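Local coordinates for protein STM4351 (Salmonella enterica, PDB 2Y7I) that binds arginine with high specificity in the periplasm as a family 3 solute-binding protein, probably to deliver it for uptake, at residues Thr122-Leu127 with Pro136-Ser141; Ile33-Ala38 with Ala220-Lys225; Asp55-Ser60 with Lys64-Val69. All blocks are in the same frame, centred on the assembly; numbering follows the deposited sequence.

Interaction 1 of 3, residues Thr122-Leu127 with Pro136-Ser141; sequences THQRYL and PVAYDS. With ZN (zinc ion), chain D; ARG (arginine), chain C; ACT (acetate ion), chain G.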
ATOM      1  N   THR A 122      20.457  11.642  -5.427  1.00 12.82           N
ATOM      2  CA  THR A 122      20.403  11.097  -6.788  1.00 13.05           C
ATOM      3  C   THR A 122      20.556  12.214  -7.808  1.00 12.83           C
ATOM      4  O   THR A 122      21.244  12.062  -8.819  1.00 13.43           O
ATOM      5  CB  THR A 122      19.041  10.426  -7.033  1.00 12.62           C
ATOM      6  OG1 THR A 122      18.013  11.320  -6.605  1.00 12.05           O
ATOM      7  CG2 THR A 122      18.923   9.139  -6.217  1.00 11.54           C
ATOM      8  N   HIS A 123      19.906  13.340  -7.534  1.00 12.52           N
ATOM      9  CA  HIS A 123      19.903  14.469  -8.448  1.00 12.79           C
ATOM     10  C   HIS A 123      21.293  15.026  -8.657  1.00 13.38           C
ATOM     11  O   HIS A 123      21.663  15.369  -9.784  1.00 14.03           O
ATOM     12  CB  HIS A 123      18.952  15.551  -7.939  1.00 12.06           C
ATOM     13  CG  HIS A 123      17.631  15.011  -7.509  1.00 12.87           C
ATOM     14  ND1 HIS A 123      16.807  14.305  -8.362  1.00 11.87           N
ATOM     15  CD2 HIS A 123      17.007  15.027  -6.306  1.00 11.68           C
ATOM     16  CE1 HIS A 123      15.720  13.932  -7.709  1.00 10.76           C
ATOM     17  NE2 HIS A 123      15.818  14.352  -6.461  1.00 10.81           N
ATOM     18  N   GLN A 124      22.067  15.109  -7.577  1.00 13.63           N
ATOM     19  CA  GLN A 124      23.430  15.593  -7.662  1.00 14.39           C
ATOM     20  C   GLN A 124      24.262  14.662  -8.543  1.00 15.63           C
ATOM     21  O   GLN A 124      24.988  15.124  -9.422  1.00 15.07           O
ATOM     22  CB  GLN A 124      24.049  15.704  -6.265  1.00 14.73           C
ATOM     23  CG  GLN A 124      25.534  16.057  -6.266  1.00 15.87           C
ATOM     24  CD  GLN A 124      26.068  16.277  -4.852  1.00 16.84           C
ATOM     25  OE1 GLN A 124      26.033  15.372  -4.010  1.00 17.53           O
ATOM     26  NE2 GLN A 124      26.573  17.483  -4.593  1.00 17.74           N
ATOM     27  N   ARG A 125      24.133  13.355  -8.317  1.00 16.04           N
ATOM     28  CA  ARG A 125      24.913  12.375  -9.067  1.00 17.46           C
ATOM     29  C   ARG A 125      24.523  12.391 -10.546  1.00 17.52           C
ATOM     30  O   ARG A 125      25.399  12.416 -11.423  1.00 18.12           O
ATOM     31  CB  ARG A 125      24.774  10.972  -8.466  1.00 18.22           C
ATOM     32  CG  ARG A 125      25.806   9.984  -9.000  1.00 22.12           C
ATOM     33  CD  ARG A 125      25.808   8.665  -8.214  1.00 26.17           C
ATOM     34  NE  ARG A 125      24.681   7.785  -8.548  1.00 27.01           N
ATOM     35  CZ  ARG A 125      24.691   6.876  -9.521  1.00 29.21           C
ATOM     36  NH1 ARG A 125      25.760   6.726 -10.298  1.00 28.90           N
ATOM     37  NH2 ARG A 125      23.620   6.115  -9.726  1.00 29.57           N
ATOM     38  N   TYR A 126      23.218  12.405 -10.816  1.00 16.15           N
ATOM     39  CA  TYR A 126      22.732  12.494 -12.193  1.00 16.62           C
ATOM     40  C   TYR A 126      23.298  13.697 -12.943  1.00 17.03           C
ATOM     41  O   TYR A 126      23.835  13.528 -14.042  1.00 17.54           O
ATOM     42  CB  TYR A 126      21.191  12.473 -12.303  1.00 15.68           C
ATOM     43  CG  TYR A 126      20.749  12.724 -13.731  1.00 17.05           C
ATOM     44  CD1 TYR A 126      20.814  11.715 -14.696  1.00 18.92           C
ATOM     45  CD2 TYR A 126      20.340  13.989 -14.130  1.00 18.23           C
ATOM     46  CE1 TYR A 126      20.447  11.958 -16.019  1.00 20.38           C
ATOM     47  CE2 TYR A 126      19.977  14.244 -15.444  1.00 19.00           C
ATOM     48  CZ  TYR A 126      20.038  13.229 -16.381  1.00 19.79           C
ATOM     49  OH  TYR A 126      19.680  13.496 -17.677  1.00 21.65           O
ATOM     50  N   LEU A 127      23.154  14.904 -12.378  1.00 16.66           N
ATOM     51  CA  LEU A 127      23.637  16.111 -13.073  1.00 17.96           C
ATOM     52  C   LEU A 127      25.140  16.101 -13.282  1.00 18.70           C
ATOM     53  O   LEU A 127      25.628  16.498 -14.348  1.00 18.95           O
ATOM     54  CB  LEU A 127      23.259  17.391 -12.340  1.00 17.53           C
ATOM     55  CG  LEU A 127      22.035  18.243 -12.684  1.00 19.95           C
ATOM     56  CD1 LEU A 127      22.442  19.721 -12.537  1.00 20.32           C
ATOM     57  CD2 LEU A 127      21.424  18.005 -14.071  1.00 20.37           C
ATOM     58  N   PRO A 136      26.429  22.418 -11.526  1.00 20.83           N
ATOM     59  CA  PRO A 136      25.618  22.058 -10.375  1.00 20.52           C
ATOM     60  C   PRO A 136      26.058  22.865  -9.154  1.00 20.93           C
ATOM     61  O   PRO A 136      27.264  23.073  -8.936  1.00 22.42           O
ATOM     62  CB  PRO A 136      25.906  20.562 -10.195  1.00 20.68           C
ATOM     63  CG  PRO A 136      27.291  20.351 -10.799  1.00 21.61           C
ATOM     64  CD  PRO A 136      27.604  21.536 -11.685  1.00 22.04           C
ATOM     65  N   VAL A 137      25.094  23.364  -8.391  1.00 19.46           N
ATOM     66  CA  VAL A 137      25.411  24.139  -7.206  1.00 19.19           C
ATOM     67  C   VAL A 137      24.774  23.393  -6.052  1.00 18.34           C
ATOM     68  O   VAL A 137      23.556  23.226  -6.016  1.00 16.91           O
ATOM     69  CB  VAL A 137      24.873  25.592  -7.302  1.00 19.30           C
ATOM     70  CG1 VAL A 137      25.297  26.416  -6.074  1.00 19.99           C
ATOM     71  CG2 VAL A 137      25.355  26.260  -8.590  1.00 19.84           C
ATOM     72  N   ALA A 138      25.612  22.939  -5.123  1.00 18.24           N
ATOM     73  CA  ALA A 138      25.188  22.058  -4.040  1.00 18.26           C
ATOM     74  C   ALA A 138      24.743  22.864  -2.822  1.00 18.35           C
ATOM     75  O   ALA A 138      25.398  23.845  -2.441  1.00 19.16           O
ATOM     76  CB  ALA A 138      26.336  21.121  -3.656  1.00 19.20           C
ATOM     77  N   TYR A 139      23.645  22.418  -2.221  1.00 17.28           N
ATOM     78  CA  TYR A 139      23.054  23.019  -1.027  1.00 17.49           C
ATOM     79  C   TYR A 139      22.751  21.912  -0.033  1.00 17.58           C
ATOM     80  O   TYR A 139      22.414  20.803  -0.439  1.00 16.68           O
ATOM     81  CB  TYR A 139      21.725  23.702  -1.390  1.00 16.62           C
ATOM     82  CG  TYR A 139      21.889  24.917  -2.271  1.00 16.62           C
ATOM     83  CD1 TYR A 139      21.905  24.800  -3.663  1.00 14.57           C
ATOM     84  CD2 TYR A 139      22.038  26.184  -1.710  1.00 16.87           C
ATOM     85  CE1 TYR A 139      22.074  25.919  -4.477  1.00 16.39           C
ATOM     86  CE2 TYR A 139      22.192  27.325  -2.520  1.00 18.15           C
ATOM     87  CZ  TYR A 139      22.218  27.177  -3.898  1.00 16.56           C
ATOM     88  OH  TYR A 139      22.380  28.296  -4.677  1.00 18.38           O
ATOM     89  N   ASP A 140      22.841  22.202   1.265  1.00 18.36           N
ATOM     90  CA  ASP A 140      22.312  21.261   2.259  1.00 19.12           C
ATOM     91  C   ASP A 140      20.827  21.463   2.583  1.00 19.71           C
ATOM     92  O   ASP A 140      20.315  20.941   3.582  1.00 20.33           O
ATOM     93  CB  ASP A 140      23.176  21.234   3.529  1.00 19.51           C
ATOM     94  CG  ASP A 140      24.369  20.318   3.380  1.00 19.02           C
ATOM     95  OD1 ASP A 140      24.673  19.948   2.227  1.00 18.03           O
ATOM     96  OD2 ASP A 140      25.010  19.957   4.383  1.00 16.75           O
ATOM     97  N   SER A 141      20.134  22.234   1.754  1.00 20.63           N
ATOM     98  CA  SER A 141      18.696  22.424   1.935  1.00 21.22           C
ATOM     99  C   SER A 141      18.069  22.989   0.678  1.00 20.82           C
ATOM    100  O   SER A 141      18.472  24.062   0.220  1.00 20.29           O
ATOM    101  CB  SER A 141      18.433  23.375   3.108  1.00 22.88           C
ATOM    102  OG  SER A 141      17.053  23.688   3.198  1.00 25.95           O
TER
HETATM  103 ZN    ZN D1246      26.396  18.760   4.118  1.00 16.19          ZN
HETATM  104  N   ARG C1245      14.901  11.367  -3.667  1.00 13.25           N
HETATM  105  CA  ARG C1245      16.223  12.066  -3.728  1.00 13.72           C
HETATM  106  C   ARG C1245      17.326  11.122  -3.264  1.00 13.54           C
HETATM  107  O   ARG C1245      18.490  11.513  -3.208  1.00 12.77           O
HETATM  108  CB  ARG C1245      16.218  13.344  -2.864  1.00 13.75           C
HETATM  109  CG  ARG C1245      15.801  13.113  -1.400  1.00 14.85           C
HETATM  110  CD  ARG C1245      15.949  14.367  -0.542  1.00 15.37           C
HETATM  111  NE  ARG C1245      15.237  14.193   0.727  1.00 12.96           N
HETATM  112  CZ  ARG C1245      15.193  15.089   1.710  1.00 12.44           C
HETATM  113  NH1 ARG C1245      15.828  16.259   1.610  1.00 12.54           N
HETATM  114  NH2 ARG C1245      14.512  14.812   2.802  1.00 13.45           N
HETATM  115  OXT ARG C1245      17.067   9.955  -2.912  1.00 13.15           O
HETATM  116  C   ACT G1249      23.288   7.751  -5.176  1.00 25.58           C
HETATM  117  O   ACT G1249      23.398   7.004  -4.183  1.00 25.00           O
HETATM  118  OXT ACT G1249      23.124   7.178  -6.282  1.00 25.78           O
HETATM  119  CH3 ACT G1249      23.338   9.245  -5.043  1.00 25.35           C
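Helix 122-127 and strand 136-139, with the loop that follows it to S141, come closest where the helix segment ends and the strand begins, CA of L127 and CA of P136 6.8 Å apart, and no hydrogen bond joins the two backbones. What touches there is apolar: CD1 of L127 meets CB of the P136 ring at 4.3 Å. One turn earlier, Q124 reaches the strand by its end. With CG anti to the backbone N (chi1 173°) and the chain extended beyond it, NE2 is carried to 3.8 Å from the methyl CB of A138. That is packing alone; the amide spends its polar atoms on the loop, OE1 accepting from the backbone N of G120 and NE2 donating to OD1 of N119, so both ends of the flat group are fixed.

Away from this touch, both segments bind other groups. At the helix N-terminus the backbone N of T122 donates to the carboxylate O of the bound arginine, 3.0 Å away with an N-H...O angle of 161°, where the helix dipole would favour the negative charge. H123 lies beside the ligand, NE2 3.6 Å from its CA, while OG1 of T122 sits over the centre of the imidazole; hydrogen bonds to Y187 and D160 fix the ring's rotation. NE of R125 donates a bent hydrogen bond (2.8 Å) to OXT of an acetate ion, probably from the crystallisation liquor. Past the strand, D140 OD2 binds at 1.9 Å the same zinc ion that D55 binds.

The contact joins the helix to the second strand of a beta-alpha-beta unit: strand 114-118, helix 122-130, strand 135-139. L127 and Q124 also rest on strand 114-118, while Y139 packs against helix 142-150.

Interaction 2 of 3, residues Ile33-Ala38 with Ala220-Lys225; sequences IDVANA and AQMQEK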
ATOM      1  N   ILE A  33       6.604  11.145   7.579  1.00 15.59           N
ATOM      2  CA  ILE A  33       6.314  11.187   9.013  1.00 16.43           C
ATOM      3  C   ILE A  33       5.082  10.335   9.322  1.00 16.68           C
ATOM      4  O   ILE A  33       5.058   9.609  10.312  1.00 17.18           O
ATOM      5  CB  ILE A  33       6.107  12.631   9.536  1.00 16.93           C
ATOM      6  CG1 ILE A  33       7.260  13.563   9.103  1.00 18.06           C
ATOM      7  CG2 ILE A  33       5.900  12.637  11.062  1.00 17.88           C
ATOM      8  CD1 ILE A  33       8.683  13.045   9.386  1.00 18.63           C
ATOM      9  N   ASP A  34       4.064  10.433   8.473  1.00 16.93           N
ATOM     10  CA  ASP A  34       2.844   9.619   8.628  1.00 17.23           C
ATOM     11  C   ASP A  34       3.146   8.135   8.485  1.00 16.62           C
ATOM     12  O   ASP A  34       2.654   7.316   9.275  1.00 17.71           O
ATOM     13  CB  ASP A  34       1.756  10.059   7.641  1.00 17.47           C
ATOM     14  CG  ASP A  34       1.082  11.353   8.070  1.00 19.59           C
ATOM     15  OD1 ASP A  34       1.491  11.922   9.102  1.00 21.02           O
ATOM     16  OD2 ASP A  34       0.154  11.809   7.383  1.00 21.48           O
ATOM     17  N   VAL A  35       3.952   7.802   7.475  1.00 15.87           N
ATOM     18  CA  VAL A  35       4.437   6.440   7.282  1.00 15.34           C
ATOM     19  C   VAL A  35       5.214   5.944   8.513  1.00 15.59           C
ATOM     20  O   VAL A  35       4.902   4.878   9.049  1.00 15.74           O
ATOM     21  CB  VAL A  35       5.288   6.290   5.984  1.00 14.81           C
ATOM     22  CG1 VAL A  35       5.942   4.910   5.913  1.00 14.88           C
ATOM     23  CG2 VAL A  35       4.423   6.501   4.735  1.00 13.15           C
ATOM     24  N   ALA A  36       6.213   6.708   8.961  1.00 14.81           N
ATOM     25  CA  ALA A  36       7.026   6.281  10.114  1.00 15.25           C
ATOM     26  C   ALA A  36       6.186   6.092  11.389  1.00 16.38           C
ATOM     27  O   ALA A  36       6.384   5.127  12.140  1.00 16.29           O
ATOM     28  CB  ALA A  36       8.182   7.260  10.354  1.00 15.15           C
ATOM     29  N   ASN A  37       5.251   7.010  11.628  1.00 17.09           N
ATOM     30  CA  ASN A  37       4.361   6.903  12.788  1.00 18.59           C
ATOM     31  C   ASN A  37       3.500   5.639  12.723  1.00 18.59           C
ATOM     32  O   ASN A  37       3.327   4.947  13.724  1.00 18.44           O
ATOM     33  CB  ASN A  37       3.486   8.151  12.940  1.00 19.82           C
ATOM     34  CG  ASN A  37       4.200   9.289  13.682  1.00 23.39           C
ATOM     35  OD1 ASN A  37       4.838   9.071  14.706  1.00 27.54           O
ATOM     36  ND2 ASN A  37       4.069  10.504  13.175  1.00 25.64           N
ATOM     37  N   ALA A  38       2.989   5.335  11.531  1.00 17.86           N
ATOM     38  CA  ALA A  38       2.168   4.140  11.330  1.00 18.40           C
ATOM     39  C   ALA A  38       2.991   2.869  11.567  1.00 18.41           C
ATOM     40  O   ALA A  38       2.520   1.921  12.203  1.00 18.97           O
ATOM     41  CB  ALA A  38       1.538   4.146   9.921  1.00 18.28           C
ATOM     42  N   ALA A 220      -3.391   4.394   1.641  1.00 21.34           N
ATOM     43  CA  ALA A 220      -3.937   5.005   0.424  1.00 22.20           C
ATOM     44  C   ALA A 220      -4.345   6.457   0.703  1.00 22.75           C
ATOM     45  O   ALA A 220      -4.105   7.351  -0.117  1.00 22.13           O
ATOM     46  CB  ALA A 220      -5.110   4.201  -0.108  1.00 23.51           C
ATOM     47  N   GLN A 221      -4.937   6.685   1.876  1.00 23.77           N
ATOM     48  CA  GLN A 221      -5.331   8.035   2.293  1.00 25.05           C
ATOM     49  C   GLN A 221      -4.133   8.967   2.527  1.00 23.62           C
ATOM     50  O   GLN A 221      -4.219  10.159   2.235  1.00 23.99           O
ATOM     51  CB  GLN A 221      -6.242   7.983   3.527  1.00 26.12           C
ATOM     52  CG  GLN A 221      -7.568   7.265   3.285  1.00 30.22           C
ATOM     53  CD  GLN A 221      -8.213   6.759   4.569  1.00 34.32           C
ATOM     54  OE1 GLN A 221      -7.680   6.945   5.670  1.00 36.00           O
ATOM     55  NE2 GLN A 221      -9.363   6.102   4.431  1.00 36.86           N
ATOM     56  N   MET A 222      -3.019   8.428   3.034  1.00 22.74           N
ATOM     57  CA  MET A 222      -1.774   9.211   3.186  1.00 22.21           C
ATOM     58  C   MET A 222      -1.269   9.739   1.844  1.00 21.98           C
ATOM     59  O   MET A 222      -0.829  10.887   1.743  1.00 21.72           O
ATOM     60  CB  MET A 222      -0.668   8.374   3.833  1.00 21.20           C
ATOM     61  CG  MET A 222      -0.854   8.084   5.306  1.00 22.27           C
ATOM     62  SD  MET A 222       0.460   6.973   5.853  1.00 22.90           S
ATOM     63  CE  MET A 222      -0.176   6.439   7.435  1.00 23.52           C
ATOM     64  N   GLN A 223      -1.331   8.889   0.821  1.00 21.95           N
ATOM     65  CA  GLN A 223      -0.910   9.254  -0.529  1.00 21.66           C
ATOM     66  C   GLN A 223      -1.834  10.319  -1.119  1.00 22.95           C
ATOM     67  O   GLN A 223      -1.367  11.306  -1.698  1.00 22.23           O
ATOM     68  CB  GLN A 223      -0.886   8.012  -1.423  1.00 21.77           C
ATOM     69  CG  GLN A 223       0.230   7.011  -1.072  1.00 20.94           C
ATOM     70  CD  GLN A 223       0.208   5.766  -1.957  1.00 23.62           C
ATOM     71  OE1 GLN A 223       0.257   4.634  -1.465  1.00 23.60           O
ATOM     72  NE2 GLN A 223       0.111   5.970  -3.264  1.00 23.00           N
ATOM     73  N   GLU A 224      -3.142  10.104  -0.966  1.00 24.80           N
ATOM     74  CA  GLU A 224      -4.162  11.085  -1.338  1.00 27.09           C
ATOM     75  C   GLU A 224      -3.910  12.444  -0.674  1.00 27.04           C
ATOM     76  O   GLU A 224      -3.948  13.482  -1.339  1.00 27.48           O
ATOM     77  CB  GLU A 224      -5.549  10.543  -0.980  1.00 29.14           C
ATOM     78  CG  GLU A 224      -6.711  11.523  -1.102  1.00 33.39           C
ATOM     79  CD  GLU A 224      -8.038  10.911  -0.660  1.00 38.32           C
ATOM     80  OE1 GLU A 224      -8.053  10.076   0.275  1.00 40.40           O
ATOM     81  OE2 GLU A 224      -9.072  11.272  -1.249  1.00 40.94           O
ATOM     82  N   LYS A 225      -3.636  12.436   0.628  1.00 26.44           N
ATOM     83  CA  LYS A 225      -3.396  13.681   1.356  1.00 26.48           C
ATOM     84  C   LYS A 225      -2.175  14.440   0.842  1.00 25.09           C
ATOM     85  O   LYS A 225      -2.247  15.645   0.580  1.00 24.56           O
ATOM     86  CB  LYS A 225      -3.236  13.418   2.855  1.00 26.67           C
ATOM     87  CG  LYS A 225      -2.733  14.642   3.617  1.00 28.17           C
ATOM     88  CD  LYS A 225      -2.839  14.484   5.106  1.00 29.97           C
ATOM     89  CE  LYS A 225      -2.595  15.827   5.772  1.00 30.08           C
ATOM     90  NZ  LYS A 225      -2.824  15.759   7.241  1.00 32.64           N
TER
HETATM   91  O   HOH W   1      -1.177  14.083   8.406  1.00 27.56           O
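M222 sets CG anti to its carbonyl carbon (chi1 -72°) and then runs extended, which drives SD and CE straight across to helix 31-42. This is a near-antiparallel helix pair, in which the axes of the two short segments approach to 10.7 Å at an angle of 162°; it brings the C-terminal helix 217-227 of the periplasmic binding protein fold back onto the first helix of the chain.

The thioether does almost all the touching. SD lies against CB of D34 at 3.8 Å and passes CG2 of V35 at 4.1 Å, the two side chains crossing at a slant. CE goes further, to 3.5 Å from the backbone O of D34 and 3.8 Å from CB of A38, so the methionine end spans one helical turn. F31, on the same helix as D34, also touches M222.

D34 turns its carboxylate to the C-terminal helix, where OD2 accepts a hydrogen bond from NE1 of W226. On the far side of the helix from this contact, E224 packs on E224 of the second subunit. K225 takes part through water: the molecule donates to D34 OD2 at 2.8 Å and accepts from K225 NZ at 2.6 Å.

Interaction 3 of 3, residues Asp55-Ser60 with Lys64-Val69; sequences DSLIPS and KKFDAV. With ZN (zinc ion), chain D; ZN (zinc ion), chain E.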
ATOM      1  N   ASP A  55      22.614  14.905   3.483  1.00 14.12           N
ATOM      2  CA  ASP A  55      23.900  14.237   3.227  1.00 14.80           C
ATOM      3  C   ASP A  55      24.575  13.683   4.480  1.00 15.85           C
ATOM      4  O   ASP A  55      25.547  12.926   4.374  1.00 16.96           O
ATOM      5  CB  ASP A  55      24.858  15.180   2.488  1.00 15.01           C
ATOM      6  CG  ASP A  55      25.240  16.408   3.310  1.00 15.65           C
ATOM      7  OD1 ASP A  55      24.622  16.673   4.364  1.00 13.95           O
ATOM      8  OD2 ASP A  55      26.176  17.119   2.890  1.00 19.08           O
ATOM      9  N   SER A  56      24.078  14.067   5.660  1.00 15.81           N
ATOM     10  CA  SER A  56      24.656  13.604   6.927  1.00 16.91           C
ATOM     11  C   SER A  56      23.903  12.407   7.516  1.00 16.80           C
ATOM     12  O   SER A  56      24.314  11.864   8.547  1.00 17.49           O
ATOM     13  CB  SER A  56      24.685  14.738   7.962  1.00 17.89           C
ATOM     14  OG  SER A  56      23.379  14.974   8.474  1.00 16.08           O
ATOM     15  N   LEU A  57      22.820  11.999   6.859  1.00 15.60           N
ATOM     16  CA  LEU A  57      21.911  11.005   7.439  1.00 15.82           C
ATOM     17  C   LEU A  57      22.501   9.603   7.450  1.00 16.38           C
ATOM     18  O   LEU A  57      22.474   8.926   8.480  1.00 16.01           O
ATOM     19  CB  LEU A  57      20.564  11.010   6.720  1.00 14.50           C
ATOM     20  CG  LEU A  57      19.635  12.202   6.981  1.00 14.56           C
ATOM     21  CD1 LEU A  57      18.456  12.132   6.028  1.00 13.16           C
ATOM     22  CD2 LEU A  57      19.171  12.265   8.450  1.00 15.46           C
ATOM     23  N   ILE A  58      22.999   9.160   6.298  1.00 16.21           N
ATOM     24  CA  ILE A  58      23.642   7.843   6.242  1.00 17.22           C
ATOM     25  C   ILE A  58      24.861   7.726   7.181  1.00 18.52           C
ATOM     26  O   ILE A  58      24.943   6.764   7.943  1.00 18.64           O
ATOM     27  CB  ILE A  58      23.912   7.383   4.792  1.00 16.50           C
ATOM     28  CG1 ILE A  58      22.588   6.906   4.177  1.00 16.66           C
ATOM     29  CG2 ILE A  58      24.956   6.245   4.745  1.00 17.57           C
ATOM     30  CD1 ILE A  58      22.613   6.782   2.669  1.00 18.60           C
ATOM     31  N   PRO A  59      25.798   8.709   7.144  1.00 19.77           N
ATOM     32  CA  PRO A  59      26.916   8.697   8.092  1.00 21.16           C
ATOM     33  C   PRO A  59      26.513   8.655   9.570  1.00 21.90           C
ATOM     34  O   PRO A  59      27.105   7.895  10.342  1.00 22.68           O
ATOM     35  CB  PRO A  59      27.656   9.999   7.777  1.00 22.07           C
ATOM     36  CG  PRO A  59      27.382  10.237   6.351  1.00 21.13           C
ATOM     37  CD  PRO A  59      25.996   9.717   6.084  1.00 18.77           C
ATOM     38  N   SER A  60      25.510   9.443   9.956  1.00 21.35           N
ATOM     39  CA  SER A  60      25.023   9.444  11.336  1.00 22.16           C
ATOM     40  C   SER A  60      24.362   8.120  11.710  1.00 22.38           C
ATOM     41  O   SER A  60      24.513   7.648  12.832  1.00 23.16           O
ATOM     42  CB  SER A  60      24.052  10.605  11.569  1.00 21.36           C
ATOM     43  OG  SER A  60      24.720  11.848  11.499  1.00 21.62           O
ATOM     44  N   LYS A  64      25.524   5.287  14.597  1.00 31.56           N
ATOM     45  CA  LYS A  64      24.539   4.910  15.634  1.00 31.46           C
ATOM     46  C   LYS A  64      23.807   6.067  16.313  1.00 30.96           C
ATOM     47  O   LYS A  64      23.298   5.909  17.425  1.00 31.23           O
ATOM     48  CB  LYS A  64      25.160   4.005  16.709  1.00 33.18           C
ATOM     49  CG  LYS A  64      25.567   2.647  16.211  1.00 34.49           C
ATOM     50  CD  LYS A  64      25.766   1.675  17.357  1.00 37.77           C
ATOM     51  CE  LYS A  64      26.234   0.332  16.830  1.00 39.92           C
ATOM     52  NZ  LYS A  64      27.455   0.488  15.987  1.00 41.29           N
ATOM     53  N   LYS A  65      23.756   7.221  15.653  1.00 29.64           N
ATOM     54  CA  LYS A  65      23.070   8.390  16.202  1.00 29.63           C
ATOM     55  C   LYS A  65      21.547   8.189  16.244  1.00 28.33           C
ATOM     56  O   LYS A  65      20.857   8.781  17.075  1.00 29.24           O
ATOM     57  CB  LYS A  65      23.439   9.644  15.403  1.00 29.26           C
ATOM     58  CG  LYS A  65      22.863  10.929  15.955  1.00 30.97           C
ATOM     59  CD  LYS A  65      23.146  12.110  15.040  1.00 30.66           C
ATOM     60  CE  LYS A  65      22.740  13.407  15.711  1.00 31.24           C
ATOM     61  NZ  LYS A  65      22.976  14.543  14.797  1.00 32.06           N
ATOM     62  N   PHE A  66      21.030   7.365  15.339  1.00 26.37           N
ATOM     63  CA  PHE A  66      19.632   6.956  15.374  1.00 25.20           C
ATOM     64  C   PHE A  66      19.455   5.533  14.851  1.00 24.03           C
ATOM     65  O   PHE A  66      20.397   4.930  14.343  1.00 24.05           O
ATOM     66  CB  PHE A  66      18.693   7.960  14.668  1.00 24.59           C
ATOM     67  CG  PHE A  66      19.360   8.845  13.641  1.00 24.35           C
ATOM     68  CD1 PHE A  66      19.748   8.338  12.402  1.00 25.43           C
ATOM     69  CD2 PHE A  66      19.554  10.197  13.901  1.00 24.91           C
ATOM     70  CE1 PHE A  66      20.342   9.164  11.446  1.00 24.14           C
ATOM     71  CE2 PHE A  66      20.151  11.034  12.952  1.00 24.57           C
ATOM     72  CZ  PHE A  66      20.545  10.516  11.727  1.00 24.62           C
ATOM     73  N   ASP A  67      18.248   5.000  15.001  1.00 22.56           N
ATOM     74  CA  ASP A  67      17.957   3.619  14.636  1.00 21.77           C
ATOM     75  C   ASP A  67      17.651   3.455  13.157  1.00 20.37           C
ATOM     76  O   ASP A  67      17.937   2.414  12.576  1.00 19.79           O
ATOM     77  CB  ASP A  67      16.766   3.117  15.445  1.00 22.57           C
ATOM     78  CG  ASP A  67      17.000   3.217  16.920  1.00 23.47           C
ATOM     79  OD1 ASP A  67      17.985   2.613  17.397  1.00 26.04           O
ATOM     80  OD2 ASP A  67      16.222   3.929  17.594  1.00 24.73           O
ATOM     81  N   ALA A  68      17.059   4.484  12.560  1.00 18.74           N
ATOM     82  CA  ALA A  68      16.561   4.386  11.197  1.00 17.67           C
ATOM     83  C   ALA A  68      16.521   5.759  10.540  1.00 17.13           C
ATOM     84  O   ALA A  68      16.561   6.784  11.217  1.00 17.22           O
ATOM     85  CB  ALA A  68      15.172   3.737  11.178  1.00 17.33           C
ATOM     86  N   VAL A  69      16.479   5.759   9.214  1.00 16.31           N
ATOM     87  CA  VAL A  69      16.396   6.989   8.438  1.00 15.28           C
ATOM     88  C   VAL A  69      15.206   6.862   7.507  1.00 14.94           C
ATOM     89  O   VAL A  69      15.038   5.834   6.832  1.00 14.81           O
ATOM     90  CB  VAL A  69      17.704   7.241   7.627  1.00 15.51           C
ATOM     91  CG1 VAL A  69      17.488   8.227   6.493  1.00 14.30           C
ATOM     92  CG2 VAL A  69      18.810   7.747   8.549  1.00 15.99           C
TER
HETATM   93 ZN    ZN D1246      26.396  18.760   4.118  1.00 16.19          ZN
HETATM   94 ZN    ZN E1247      17.067   4.528  19.374  1.00 35.83          ZN
HETATM   95  O   HOH W   2      18.912   5.523  18.875  1.00 38.63           O
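The F66 ring packs against the side of the helix from an unusual torsion: its chi1 of 23° lies well off the staggered values, and it carries CZ to 3.5 Å from CB of S60. The ring presents its edge to the backbone O of L57, CE1 being the nearest atom, while CB of K65 lies over one face, offset toward the rim. CD2 of L57 touches CZ at 4.0 Å, the two side chains crossing at about a right angle. The other branch, CD1, meets CG1 of V69 at 4.0 Å, so L57 straddles ring and strand.

A Schellman motif folds the chain back on the helix it has just left: K64, with positive phi, ends the helix, and the N of K65 donates to the carbonyl O of S60. This bond is 3.0 Å long with an N-H...O angle of 162°, the donor tilted 26° from the carbonyl plane. K64 N lies almost as near that oxygen, but its angle is poor.

K65 runs extended from CB, which sits near S60 O, and passes its CD beside S60 OG at 3.9 Å before NZ reaches OE1 of Q52. The same glutamine donates through NE2 to S60 OG.

Each segment also binds a zinc ion. D55 OD2 binds the one it shares with D140, and D67 OD2 binds a second at 2.1 Å, beside a water and H9; strand 68-69 pairs with strand 7-12, which carries H9. The chemistry is thus divided: an apolar middle of L57, F66 and V69 joins helix 57-62 to the sheet, a single backbone bond and Q52 hold its polar rim, and the two carboxylates, whose charge zinc would offset, are engaged outside the contact.

In the fold
All three contacts are partly buried, and they differ in what holds them. Interaction 3 buries the largest area, joining neighbours in sequence by a backbone bond and a buried apolar middle of L57, F66 and V69, with exposed lysines at its rim. Interaction 1 is thinner and meets at more exposed residues, one apolar touch and one amide laid on a methyl within a crossover; its polar groups look to the ligand and the loops. Interaction 2 closes a long loop of chain in which the other two are nested, a methionine and a water bridging two helices near the subunit interface. Interactions 1 and 3 meet at a shared zinc ion, where OD1 of D140 lies 3.3 Å from OD2 of D55.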